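PDB 4MDY: periplasmic binding protein from Mycobacterium smegmatis, which probably captures an iron complex outside the cell membrane and delivers it to an ABC transporter. Local coordinates for residues F172-L178 against G205-V211; F200-M204 against V282-P287; R32-L38 against P51-W57; Q41-L45 against G64-A69. All coordinates share one frame. Residue numbers count along the deposited sequence, not the author numbering.

Interaction 1. Residues F172-L178 against G205-V211; sequences FSGKKAL and GLTVLQV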
loop_
_atom_site.group_PDB
_atom_site.type_symbol
_atom_site.label_atom_id
_atom_site.label_comp_id
_atom_site.label_asym_id
_atom_site.label_seq_id
_atom_site.Cartn_x
_atom_site.Cartn_y
_atom_site.Cartn_z
ATOM N N PHE A 172 -2.934 -18.344 -15.513
ATOM C CA PHE A 172 -3.581 -17.727 -14.343
ATOM C C PHE A 172 -5.089 -17.549 -14.541
ATOM O O PHE A 172 -5.841 -17.471 -13.565
ATOM C CB PHE A 172 -2.996 -16.344 -14.007
ATOM C CG PHE A 172 -1.550 -16.345 -13.593
ATOM C CD1 PHE A 172 -0.852 -17.519 -13.319
ATOM C CD2 PHE A 172 -0.894 -15.132 -13.426
ATOM C CE1 PHE A 172 0.474 -17.477 -12.929
ATOM C CE2 PHE A 172 0.430 -15.083 -13.029
ATOM C CZ PHE A 172 1.116 -16.258 -12.783
ATOM N N SER A 173 -5.523 -17.457 -15.794
ATOM C CA SER A 173 -6.932 -17.224 -16.112
ATOM C C SER A 173 -7.844 -18.226 -15.415
ATOM O O SER A 173 -7.615 -19.432 -15.470
ATOM C CB SER A 173 -7.169 -17.287 -17.623
ATOM O OG SER A 173 -8.484 -16.864 -17.937
ATOM N N GLY A 174 -8.867 -17.710 -14.744
ATOM C CA GLY A 174 -9.835 -18.541 -14.046
ATOM C C GLY A 174 -9.356 -19.207 -12.765
ATOM O O GLY A 174 -10.073 -20.031 -12.202
ATOM N N LYS A 175 -8.161 -18.861 -12.290
ATOM C CA LYS A 175 -7.651 -19.442 -11.056
ATOM C C LYS A 175 -8.034 -18.554 -9.874
ATOM O O LYS A 175 -7.816 -17.340 -9.889
ATOM C CB LYS A 175 -6.140 -19.637 -11.120
ATOM C CG LYS A 175 -5.676 -20.579 -12.224
ATOM C CD LYS A 175 -6.310 -21.956 -12.109
ATOM C CE LYS A 175 -5.569 -22.997 -12.935
ATOM N NZ LYS A 175 -5.457 -22.611 -14.367
ATOM N N LYS A 176 -8.596 -19.181 -8.848
ATOM C CA LYS A 176 -9.157 -18.471 -7.710
ATOM C C LYS A 176 -8.100 -18.210 -6.650
ATOM O O LYS A 176 -7.407 -19.121 -6.207
ATOM C CB LYS A 176 -10.337 -19.260 -7.146
ATOM C CG LYS A 176 -11.416 -19.478 -8.201
ATOM C CD LYS A 176 -12.498 -20.427 -7.745
ATOM C CE LYS A 176 -13.481 -20.695 -8.873
ATOM N NZ LYS A 176 -14.601 -21.559 -8.413
ATOM N N ALA A 177 -7.981 -16.943 -6.266
ATOM C CA ALA A 177 -6.922 -16.478 -5.380
ATOM C C ALA A 177 -7.526 -15.831 -4.148
ATOM O O ALA A 177 -8.576 -15.178 -4.227
ATOM C CB ALA A 177 -6.031 -15.479 -6.101
ATOM N N LEU A 178 -6.860 -16.044 -3.014
ATOM C CA LEU A 178 -7.128 -15.313 -1.782
ATOM C C LEU A 178 -5.833 -14.666 -1.314
ATOM O O LEU A 178 -4.749 -15.250 -1.435
ATOM C CB LEU A 178 -7.668 -16.239 -0.687
ATOM C CG LEU A 178 -9.097 -16.775 -0.833
ATOM C CD1 LEU A 178 -9.350 -17.880 0.181
ATOM C CD2 LEU A 178 -10.123 -15.664 -0.665
ATOM N N GLY A 205 -5.165 -11.514 -14.239
ATOM C CA GLY A 205 -6.000 -12.564 -14.822
ATOM C C GLY A 205 -6.639 -13.503 -13.818
ATOM O O GLY A 205 -7.446 -14.349 -14.192
ATOM N N LEU A 206 -6.295 -13.343 -12.543
ATOM C CA LEU A 206 -6.823 -14.200 -11.485
ATOM C C LEU A 206 -8.257 -13.845 -11.124
ATOM O O LEU A 206 -8.733 -12.733 -11.390
ATOM C CB LEU A 206 -5.962 -14.085 -10.225
ATOM C CG LEU A 206 -4.511 -14.523 -10.369
ATOM C CD1 LEU A 206 -3.676 -14.020 -9.201
ATOM C CD2 LEU A 206 -4.420 -16.035 -10.481
ATOM N N THR A 207 -8.934 -14.812 -10.515
ATOM C CA THR A 207 -10.248 -14.606 -9.938
ATOM C C THR A 207 -10.074 -14.375 -8.441
ATOM O O THR A 207 -9.449 -15.172 -7.731
ATOM C CB THR A 207 -11.184 -15.802 -10.216
ATOM O OG1 THR A 207 -11.504 -15.840 -11.616
ATOM C CG2 THR A 207 -12.466 -15.692 -9.415
ATOM N N VAL A 208 -10.612 -13.258 -7.979
ATOM C CA VAL A 208 -10.526 -12.863 -6.586
ATOM C C VAL A 208 -11.837 -13.256 -5.913
ATOM O O VAL A 208 -12.879 -12.647 -6.157
ATOM C CB VAL A 208 -10.273 -11.347 -6.467
ATOM C CG1 VAL A 208 -10.289 -10.895 -5.018
ATOM C CG2 VAL A 208 -8.935 -10.983 -7.102
ATOM N N LEU A 209 -11.770 -14.282 -5.072
ATOM C CA LEU A 209 -12.932 -14.792 -4.347
ATOM C C LEU A 209 -13.488 -13.792 -3.339
ATOM O O LEU A 209 -12.733 -13.126 -2.641
ATOM C CB LEU A 209 -12.548 -16.055 -3.567
ATOM C CG LEU A 209 -12.289 -17.333 -4.346
ATOM C CD1 LEU A 209 -11.867 -18.426 -3.370
ATOM C CD2 LEU A 209 -13.528 -17.736 -5.138
ATOM N N GLN A 210 -14.813 -13.703 -3.263
ATOM C CA GLN A 210 -15.471 -13.013 -2.158
ATOM C C GLN A 210 -15.069 -13.671 -0.842
ATOM O O GLN A 210 -15.111 -14.891 -0.711
ATOM C CB GLN A 210 -17.003 -13.039 -2.311
ATOM C CG GLN A 210 -17.594 -11.741 -2.837
ATOM C CD GLN A 210 -17.369 -10.571 -1.888
ATOM O OE1 GLN A 210 -17.336 -10.742 -0.665
ATOM N NE2 GLN A 210 -17.207 -9.377 -2.447
ATOM N N VAL A 211 -14.668 -12.856 0.122
ATOM C CA VAL A 211 -14.189 -13.358 1.398
ATOM C C VAL A 211 -14.382 -12.257 2.454
ATOM O O VAL A 211 -14.249 -11.073 2.141
ATOM C CB VAL A 211 -12.699 -13.794 1.282
ATOM C CG1 VAL A 211 -11.777 -12.597 1.078
ATOM C CG2 VAL A 211 -12.251 -14.586 2.494
HETATM O O HOH W 1 -12.759 -18.188 -12.322
HETATM O O HOH W 2 -10.135 -15.340 -13.921
#
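Pairing of parallel strands works when one residue bonds to both neighbours of the residue opposite it, and Thr-207 does so here. Its N donates to Lys-175 O (2.8 Å) and its O accepts from Ala-177 N (2.7 Å), spanning Lys-176, whose CA also lies 3.3 Å from Thr-207 O in a CA-H...O contact. The next rung is weak: Leu-209 N reaches Ala-177 O at 3.4 Å. Lys-176 N turns the other way, to Asp-228, where strand 176-181 meets strand 229-233. Strand 207-208 is thus an edge of the four-stranded parallel sheet in the C-terminal lobe, joined to strand 176-181 by a beta-alpha-beta crossover through helix 199-203. Ahead of the strands, Lys-175 N closes a type II turn on Phe-172 O (3.0 Å), and Gly-205 ends the helix in a Schellman motif. Water fills the gap between these turns. One molecule accepts from Gly-174 N (2.8 Å), donates to Gly-205 O (2.9 Å) and bonds Thr-207 OG1 (2.7 Å); a second bonds that OG1 at 2.8 Å and Gly-174 O weakly. Lys-175 NZ finds Gln-171 O, while Leu-178 CD2 packs 3.8 Å from Leu-209 CB and 3.7 Å from Val-211 CB.

Interaction 2. Residues F200-M204 against V282-P287; sequences FLTQM and VADQLP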
loop_
_atom_site.group_PDB
_atom_site.type_symbol
_atom_site.label_atom_id
_atom_site.label_comp_id
_atom_site.label_asym_id
_atom_site.label_seq_id
_atom_site.Cartn_x
_atom_site.Cartn_y
_atom_site.Cartn_z
ATOM N N PHE A 200 -4.980 -5.521 -8.520
ATOM C CA PHE A 200 -3.765 -6.001 -9.157
ATOM C C PHE A 200 -3.834 -7.496 -9.476
ATOM O O PHE A 200 -3.300 -7.920 -10.485
ATOM C CB PHE A 200 -2.513 -5.660 -8.337
ATOM C CG PHE A 200 -2.282 -6.544 -7.149
ATOM C CD1 PHE A 200 -2.912 -6.291 -5.934
ATOM C CD2 PHE A 200 -1.398 -7.610 -7.228
ATOM C CE1 PHE A 200 -2.677 -7.100 -4.834
ATOM C CE2 PHE A 200 -1.152 -8.414 -6.126
ATOM C CZ PHE A 200 -1.790 -8.160 -4.929
ATOM N N LEU A 201 -4.511 -8.272 -8.632
ATOM C CA LEU A 201 -4.667 -9.705 -8.867
ATOM C C LEU A 201 -5.602 -9.958 -10.042
ATOM O O LEU A 201 -5.310 -10.797 -10.905
ATOM C CB LEU A 201 -5.193 -10.410 -7.619
ATOM C CG LEU A 201 -4.264 -10.393 -6.401
ATOM C CD1 LEU A 201 -5.013 -10.875 -5.173
ATOM C CD2 LEU A 201 -3.026 -11.240 -6.642
ATOM N N THR A 202 -6.714 -9.228 -10.066
ATOM C CA THR A 202 -7.689 -9.304 -11.149
ATOM C C THR A 202 -7.044 -8.919 -12.488
ATOM O O THR A 202 -7.284 -9.572 -13.509
ATOM C CB THR A 202 -8.916 -8.414 -10.839
ATOM O OG1 THR A 202 -9.573 -8.908 -9.664
ATOM C CG2 THR A 202 -9.917 -8.402 -11.994
ATOM N N GLN A 203 -6.218 -7.874 -12.471
ATOM C CA GLN A 203 -5.503 -7.400 -13.672
ATOM C C GLN A 203 -4.502 -8.422 -14.218
ATOM O O GLN A 203 -4.209 -8.430 -15.413
ATOM C CB GLN A 203 -4.740 -6.110 -13.373
ATOM C CG GLN A 203 -5.580 -4.857 -13.216
ATOM C CD GLN A 203 -4.720 -3.658 -12.817
ATOM O OE1 GLN A 203 -4.279 -3.547 -11.674
ATOM N NE2 GLN A 203 -4.467 -2.766 -13.764
HETATM N N MSE A 204 -3.969 -9.265 -13.336
HETATM C CA MSE A 204 -3.078 -10.354 -13.745
HETATM C C MSE A 204 -3.830 -11.543 -14.300
HETATM O O MSE A 204 -3.208 -12.500 -14.766
HETATM C CB MSE A 204 -2.261 -10.828 -12.546
HETATM C CG MSE A 204 -1.158 -9.859 -12.146
HETATM SE SE MSE A 204 -0.256 -10.665 -10.592
HETATM C CE MSE A 204 1.009 -9.276 -10.023
ATOM N N VAL A 282 5.899 -6.027 -6.855
ATOM C CA VAL A 282 4.879 -7.076 -6.858
ATOM C C VAL A 282 4.814 -7.731 -8.238
ATOM O O VAL A 282 4.765 -8.959 -8.337
ATOM C CB VAL A 282 3.490 -6.529 -6.446
ATOM C CG1 VAL A 282 2.427 -7.619 -6.505
ATOM C CG2 VAL A 282 3.541 -5.897 -5.054
ATOM N N ALA A 283 4.836 -6.922 -9.297
ATOM C CA ALA A 283 4.783 -7.456 -10.663
ATOM C C ALA A 283 6.035 -8.282 -10.999
ATOM O O ALA A 283 5.971 -9.201 -11.812
ATOM C CB ALA A 283 4.582 -6.338 -11.675
ATOM N N ASP A 284 7.165 -7.965 -10.373
ATOM C CA ASP A 284 8.389 -8.750 -10.564
ATOM C C ASP A 284 8.336 -10.073 -9.813
ATOM O O ASP A 284 8.590 -11.127 -10.397
ATOM C CB ASP A 284 9.630 -7.979 -10.100
ATOM C CG ASP A 284 10.163 -7.030 -11.149
ATOM O OD1 ASP A 284 9.819 -7.183 -12.340
ATOM O OD2 ASP A 284 10.941 -6.129 -10.782
ATOM N N GLN A 285 8.015 -10.012 -8.522
ATOM C CA GLN A 285 8.264 -11.144 -7.616
ATOM C C GLN A 285 7.084 -12.105 -7.425
ATOM O O GLN A 285 7.292 -13.291 -7.153
ATOM C CB GLN A 285 8.739 -10.638 -6.254
ATOM C CG GLN A 285 10.030 -9.837 -6.325
ATOM C CD GLN A 285 10.636 -9.533 -4.961
ATOM O OE1 GLN A 285 10.332 -10.191 -3.963
ATOM N NE2 GLN A 285 11.524 -8.537 -4.919
ATOM N N LEU A 286 5.855 -11.613 -7.548
ATOM C CA LEU A 286 4.691 -12.472 -7.321
ATOM C C LEU A 286 4.413 -13.448 -8.463
ATOM O O LEU A 286 4.072 -14.600 -8.195
ATOM C CB LEU A 286 3.430 -11.650 -6.999
ATOM C CG LEU A 286 2.172 -12.456 -6.615
ATOM C CD1 LEU A 286 2.427 -13.429 -5.468
ATOM C CD2 LEU A 286 1.029 -11.517 -6.263
ATOM N N PRO A 287 4.525 -13.000 -9.734
ATOM C CA PRO A 287 4.175 -13.963 -10.786
ATOM C C PRO A 287 4.992 -15.264 -10.814
ATOM O O PRO A 287 4.410 -16.318 -11.035
ATOM C CB PRO A 287 4.318 -13.149 -12.076
ATOM C CG PRO A 287 4.014 -11.743 -11.635
ATOM C CD PRO A 287 4.655 -11.636 -10.278
#
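Long, flexible side chains can bridge helices whose backbones stay well apart, and Met-204, present as selenomethionine, is a good example. With its CA 8.6 Å from that of Pro-287, it gives up more surface to this contact than any other residue. Its extended side chain carries CE onto helix 279-294, 4.1 Å from Val-282 CG1, 4.2 Å from Pro-287 CG and 4.2 Å from Ala-283 CA. Leu-286 answers from the opposite helix. Its CD2 is shared by three partners, 3.8 Å from Phe-200 CE2, 4.1 Å from Leu-201 CD2 and 4.4 Å from Met-204 CE. Phe-200 completes the set: its ring receives Leu-286 CD2 at the edge, near the ring plane, and the same CE2 lies 3.7 Å from Val-282 CG1. The interface is therefore wholly apolar and modest in area, held by shape and by exclusion of water; the seven residues that touch are all buried. Phe-162 and Val-165 of helix 148-168 extend the cluster around Met-204. Helices packed against one another in this way, beside the parallel sheet that includes strand 207-208, are the layered build of an alpha/beta lobe, consistent with the bilobal fold of this family.

Interaction 3. Residues R32-L38 against P51-W57; sequences RVVSAGL and PIAVTDW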
loop_
_atom_site.group_PDB
_atom_site.type_symbol
_atom_site.label_atom_id
_atom_site.label_comp_id
_atom_site.label_asym_id
_atom_site.label_seq_id
_atom_site.Cartn_x
_atom_site.Cartn_y
_atom_site.Cartn_z
ATOM N N ARG A 32 9.638 22.093 1.135
ATOM C CA ARG A 32 9.710 21.324 2.368
ATOM C C ARG A 32 8.425 20.521 2.601
ATOM O O ARG A 32 7.490 20.985 3.259
ATOM C CB ARG A 32 9.958 22.263 3.556
ATOM C CG ARG A 32 11.320 22.937 3.542
ATOM C CD ARG A 32 11.485 23.870 4.733
ATOM N NE ARG A 32 11.586 23.159 6.014
ATOM C CZ ARG A 32 12.673 22.517 6.439
ATOM N NH1 ARG A 32 13.771 22.474 5.690
ATOM N NH2 ARG A 32 12.665 21.906 7.619
ATOM N N VAL A 33 8.399 19.294 2.093
ATOM C CA VAL A 33 7.214 18.458 2.186
ATOM C C VAL A 33 7.287 17.456 3.344
ATOM O O VAL A 33 8.243 16.685 3.468
ATOM C CB VAL A 33 6.981 17.683 0.869
ATOM C CG1 VAL A 33 5.671 16.918 0.930
ATOM C CG2 VAL A 33 6.975 18.629 -0.317
ATOM N N VAL A 34 6.252 17.464 4.171
ATOM C CA VAL A 34 6.063 16.462 5.204
ATOM C C VAL A 34 5.084 15.386 4.732
ATOM O O VAL A 34 3.953 15.691 4.332
ATOM C CB VAL A 34 5.524 17.105 6.488
ATOM C CG1 VAL A 34 4.973 16.054 7.433
ATOM C CG2 VAL A 34 6.612 17.934 7.152
ATOM N N SER A 35 5.532 14.131 4.792
ATOM C CA SER A 35 4.676 12.977 4.566
ATOM C C SER A 35 4.133 12.499 5.912
ATOM O O SER A 35 4.855 11.874 6.714
ATOM C CB SER A 35 5.447 11.860 3.874
ATOM O OG SER A 35 4.579 10.788 3.549
ATOM N N ALA A 36 2.861 12.803 6.162
ATOM C CA ALA A 36 2.252 12.591 7.469
ATOM C C ALA A 36 1.445 11.281 7.585
ATOM O O ALA A 36 1.005 10.914 8.685
ATOM C CB ALA A 36 1.386 13.793 7.835
ATOM N N GLY A 37 1.272 10.569 6.473
ATOM C CA GLY A 37 0.573 9.286 6.485
ATOM C C GLY A 37 1.481 8.088 6.268
ATOM O O GLY A 37 2.697 8.215 6.206
ATOM N N LEU A 38 0.871 6.924 6.106
ATOM C CA LEU A 38 1.582 5.658 6.151
ATOM C C LEU A 38 2.296 5.247 4.869
ATOM O O LEU A 38 3.208 4.423 4.930
ATOM C CB LEU A 38 0.611 4.547 6.583
ATOM C CG LEU A 38 -0.014 4.757 7.969
ATOM C CD1 LEU A 38 -1.022 3.668 8.292
ATOM C CD2 LEU A 38 1.070 4.815 9.047
ATOM N N PRO A 51 10.764 14.057 0.733
ATOM C CA PRO A 51 10.191 14.691 1.920
ATOM C C PRO A 51 11.234 15.004 2.985
ATOM O O PRO A 51 12.260 14.326 3.061
ATOM C CB PRO A 51 9.192 13.660 2.458
ATOM C CG PRO A 51 9.391 12.412 1.684
ATOM C CD PRO A 51 10.392 12.637 0.597
ATOM N N ILE A 52 10.963 16.029 3.788
ATOM C CA ILE A 52 11.799 16.351 4.946
ATOM C C ILE A 52 11.400 15.536 6.176
ATOM O O ILE A 52 12.113 15.523 7.180
ATOM C CB ILE A 52 11.760 17.846 5.295
ATOM C CG1 ILE A 52 10.337 18.303 5.640
ATOM C CG2 ILE A 52 12.348 18.652 4.146
ATOM C CD1 ILE A 52 10.291 19.533 6.508
ATOM N N ALA A 53 10.250 14.873 6.090
ATOM C CA ALA A 53 9.805 13.931 7.112
ATOM C C ALA A 53 8.978 12.824 6.485
ATOM O O ALA A 53 8.170 13.074 5.573
ATOM C CB ALA A 53 8.993 14.635 8.177
ATOM N N VAL A 54 9.190 11.610 6.977
ATOM C CA VAL A 54 8.431 10.435 6.579
ATOM C C VAL A 54 7.796 9.849 7.837
ATOM O O VAL A 54 8.385 9.899 8.927
ATOM C CB VAL A 54 9.340 9.383 5.905
ATOM C CG1 VAL A 54 8.578 8.098 5.611
ATOM C CG2 VAL A 54 9.956 9.949 4.636
ATOM N N THR A 55 6.588 9.313 7.692
ATOM C CA THR A 55 5.909 8.667 8.809
ATOM C C THR A 55 6.062 7.154 8.680
ATOM O O THR A 55 5.713 6.561 7.650
ATOM C CB THR A 55 4.433 9.086 8.874
ATOM O OG1 THR A 55 4.357 10.512 8.986
ATOM C CG2 THR A 55 3.737 8.474 10.051
ATOM N N ASP A 56 6.607 6.542 9.728
ATOM C CA ASP A 56 6.864 5.109 9.745
ATOM C C ASP A 56 5.550 4.352 9.891
ATOM O O ASP A 56 4.611 4.837 10.522
ATOM C CB ASP A 56 7.817 4.755 10.901
ATOM C CG ASP A 56 8.532 3.426 10.699
ATOM O OD1 ASP A 56 8.499 2.856 9.593
ATOM O OD2 ASP A 56 9.146 2.942 11.663
ATOM N N TRP A 57 5.483 3.175 9.284
ATOM C CA TRP A 57 4.320 2.300 9.400
ATOM C C TRP A 57 4.726 0.966 10.039
ATOM O O TRP A 57 4.328 0.675 11.165
ATOM C CB TRP A 57 3.668 2.119 8.021
ATOM C CG TRP A 57 2.457 1.243 7.998
ATOM C CD1 TRP A 57 1.716 0.813 9.068
ATOM C CD2 TRP A 57 1.819 0.714 6.833
ATOM N NE1 TRP A 57 0.671 0.030 8.634
ATOM C CE2 TRP A 57 0.713 -0.048 7.268
ATOM C CE3 TRP A 57 2.085 0.798 5.463
ATOM C CZ2 TRP A 57 -0.129 -0.721 6.379
ATOM C CZ3 TRP A 57 1.249 0.130 4.581
ATOM C CH2 TRP A 57 0.155 -0.615 5.042
HETATM O O HOH W 3 5.048 8.822 5.215
HETATM O O HOH W 4 5.564 4.377 6.078
#
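Two neighbouring beta strands can be joined by several kinds of bond at once, as this pair illustrates. Backbone hydrogen bonds come first: Ile-52 N donates to Val-33 O (2.8 Å) and Ser-35 N to Ala-53 O (2.9 Å), between strands that run parallel within 13° and approach to 4.9 Å. A side chain joins in, Thr-55 OG1 donating to Ser-35 O at 2.7 Å. Water also bridges the segments. One molecule bonds Ser-35 OG (2.6 Å), Gly-37 O (2.6 Å) and Thr-55 N (3.0 Å); another donates toward Leu-38 O (2.6 Å) and Thr-55 O (2.7 Å). Apolar contacts cover the start, where Val-34 CG2 lies 4.0 Å from Ile-52 CG1 and 4.2 Å from Ala-53 CB. Ile-52 CD1 sits over the guanidinium face of Arg-32, whose NH2 bonds Leu-95 O. At the far end Leu-38 CD1 makes a CH-pi contact, 4.0 Å from the centroid of the five-membered ring of Trp-57 and 9° off its normal. Toward the C-terminal ends of the strands, where alpha/beta folds commonly bind ligands, a hydroxyl and waters contribute to the link; a PEG near Trp-57, probably from the crystallisation liquor, may mark a pocket there.

Interaction 4. Residues Q41-L45 against G64-A69; sequences QDDLL and GVWPWA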
loop_
_atom_site.group_PDB
_atom_site.type_symbol
_atom_site.label_atom_id
_atom_site.label_comp_id
_atom_site.label_asym_id
_atom_site.label_seq_id
_atom_site.Cartn_x
_atom_site.Cartn_y
_atom_site.Cartn_z
ATOM N N GLN A 41 5.062 8.647 1.101
ATOM C CA GLN A 41 6.449 8.854 0.719
ATOM C C GLN A 41 6.767 8.207 -0.622
ATOM O O GLN A 41 7.594 8.720 -1.353
ATOM C CB GLN A 41 7.434 8.391 1.808
ATOM C CG GLN A 41 7.565 6.889 2.021
ATOM C CD GLN A 41 6.617 6.347 3.071
ATOM O OE1 GLN A 41 5.512 6.868 3.269
ATOM N NE2 GLN A 41 7.036 5.287 3.745
ATOM N N ASP A 42 6.111 7.094 -0.946
ATOM C CA ASP A 42 6.359 6.420 -2.222
ATOM C C ASP A 42 5.818 7.238 -3.394
ATOM O O ASP A 42 6.420 7.264 -4.459
ATOM C CB ASP A 42 5.749 5.020 -2.239
ATOM C CG ASP A 42 6.570 3.997 -1.453
ATOM O OD1 ASP A 42 7.497 4.375 -0.695
ATOM O OD2 ASP A 42 6.267 2.795 -1.600
ATOM N N ASP A 43 4.690 7.911 -3.205
ATOM C CA ASP A 43 4.158 8.774 -4.271
ATOM C C ASP A 43 5.112 9.945 -4.495
ATOM O O ASP A 43 5.473 10.253 -5.627
ATOM C CB ASP A 43 2.763 9.301 -3.920
ATOM C CG ASP A 43 1.756 8.186 -3.693
ATOM O OD1 ASP A 43 1.278 7.578 -4.682
ATOM O OD2 ASP A 43 1.435 7.928 -2.513
ATOM N N LEU A 44 5.540 10.577 -3.402
ATOM C CA LEU A 44 6.453 11.722 -3.480
ATOM C C LEU A 44 7.785 11.341 -4.137
ATOM O O LEU A 44 8.231 11.973 -5.106
ATOM C CB LEU A 44 6.668 12.307 -2.074
ATOM C CG LEU A 44 5.396 12.973 -1.524
ATOM C CD1 LEU A 44 5.443 13.176 -0.017
ATOM C CD2 LEU A 44 5.130 14.300 -2.231
ATOM N N LEU A 45 8.395 10.277 -3.632
ATOM C CA LEU A 45 9.691 9.824 -4.135
ATOM C C LEU A 45 9.630 9.359 -5.595
ATOM O O LEU A 45 10.587 9.552 -6.338
ATOM C CB LEU A 45 10.256 8.721 -3.242
ATOM C CG LEU A 45 10.721 9.202 -1.858
ATOM C CD1 LEU A 45 11.029 8.005 -0.969
ATOM C CD2 LEU A 45 11.924 10.122 -1.971
ATOM N N GLY A 64 11.815 4.782 7.544
ATOM C CA GLY A 64 10.491 4.275 7.164
ATOM C C GLY A 64 10.340 4.067 5.668
ATOM O O GLY A 64 9.232 3.836 5.176
ATOM N N VAL A 65 11.457 4.138 4.948
ATOM C CA VAL A 65 11.478 4.044 3.495
ATOM C C VAL A 65 11.988 2.655 3.121
ATOM O O VAL A 65 13.114 2.279 3.451
ATOM C CB VAL A 65 12.367 5.137 2.872
ATOM C CG1 VAL A 65 12.438 5.000 1.355
ATOM C CG2 VAL A 65 11.840 6.513 3.237
ATOM N N TRP A 66 11.139 1.908 2.429
ATOM C CA TRP A 66 11.425 0.523 2.065
ATOM C C TRP A 66 12.388 0.455 0.873
ATOM O O TRP A 66 12.596 1.465 0.183
ATOM C CB TRP A 66 10.105 -0.217 1.780
ATOM C CG TRP A 66 9.342 -0.563 3.042
ATOM C CD1 TRP A 66 8.795 0.312 3.937
ATOM C CD2 TRP A 66 9.055 -1.872 3.542
ATOM N NE1 TRP A 66 8.185 -0.367 4.954
ATOM C CE2 TRP A 66 8.328 -1.713 4.736
ATOM C CE3 TRP A 66 9.345 -3.165 3.099
ATOM C CZ2 TRP A 66 7.878 -2.801 5.487
ATOM C CZ3 TRP A 66 8.898 -4.241 3.849
ATOM C CH2 TRP A 66 8.169 -4.050 5.020
ATOM N N PRO A 67 12.990 -0.731 0.629
ATOM C CA PRO A 67 14.064 -0.839 -0.362
ATOM C C PRO A 67 13.746 -0.292 -1.755
ATOM O O PRO A 67 14.623 0.241 -2.413
ATOM C CB PRO A 67 14.329 -2.348 -0.414
ATOM C CG PRO A 67 13.995 -2.818 0.960
ATOM C CD PRO A 67 12.782 -2.010 1.337
ATOM N N TRP A 68 12.500 -0.417 -2.197
ATOM C CA TRP A 68 12.115 0.050 -3.535
ATOM C C TRP A 68 12.076 1.579 -3.681
ATOM O O TRP A 68 11.918 2.082 -4.787
ATOM C CB TRP A 68 10.761 -0.541 -3.927
ATOM C CG TRP A 68 9.695 -0.226 -2.946
ATOM C CD1 TRP A 68 9.028 0.956 -2.818
ATOM C CD2 TRP A 68 9.190 -1.086 -1.920
ATOM N NE1 TRP A 68 8.131 0.879 -1.789
ATOM C CE2 TRP A 68 8.209 -0.360 -1.218
ATOM C CE3 TRP A 68 9.471 -2.403 -1.526
ATOM C CZ2 TRP A 68 7.495 -0.905 -0.146
ATOM C CZ3 TRP A 68 8.752 -2.947 -0.463
ATOM C CH2 TRP A 68 7.779 -2.196 0.211
ATOM N N ALA A 69 12.191 2.315 -2.577
ATOM C CA ALA A 69 12.233 3.772 -2.631
ATOM C C ALA A 69 13.545 4.377 -2.104
ATOM O O ALA A 69 13.690 5.600 -2.081
ATOM C CB ALA A 69 11.047 4.355 -1.886
HETATM O O HOH W 5 8.641 3.125 1.547
#
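Successive positions of one helix turn can serve quite different chemistry. Gln-41 opens the contact with a weak hydrogen bond from NE2 to Gly-64 O, 3.0 Å long and bent at the hydrogen. Asp-42 follows with the strongest polar link, its OD2 accepting from the indole NE1 of Trp-68 at 2.7 Å, so that the buried carboxylate meets the ring at its edge. Its other oxygen, OD1, accepts a hydrogen bond from a water (2.8 Å) that itself accepts from Trp-66 N (2.9 Å), and Ser-275 is a further partner of OD2. Asp-43 and Leu-44 turn to other neighbours: both pack on helix 134-144, and Leu-44 also on strand 33-35. One turn beyond Gln-41, Leu-45 is purely apolar: CD1 lies 3.8 Å from Ala-69 CB and 4.1 Å from Val-65 CG1. Helix 40-46 is thus wedged between strand 33-35, helix 134-144 and the 64-69 segment, which enters helix 67-73, with Phe-273 of helix 265-273 against Gln-41 and Asp-42.

Overall arrangement
The four contacts fall into two pairs, one in each lobe of a bilobal binding protein. Interactions 3 and 4 are interwoven along the chain, since helix 40-46 connects strands 33-35 and 53-55; Ser-35 OG packs 3.3 Å from Gln-41 N. Helix 199-203 of interaction 2 runs directly into strand 207-208 of interaction 1, and Leu-206 N probably bonds Leu-201 O (3.2 Å) where one passes into the other. Interactions 1 and 3 lie on opposite sides of the chain's centre, their centres about 35 Å apart, whereas interactions 2 and 4 approach to about 7 Å between nearest atoms. Of the four, interaction 3 carries the residue by the bound PEG, Trp-57, about 4 Å from it.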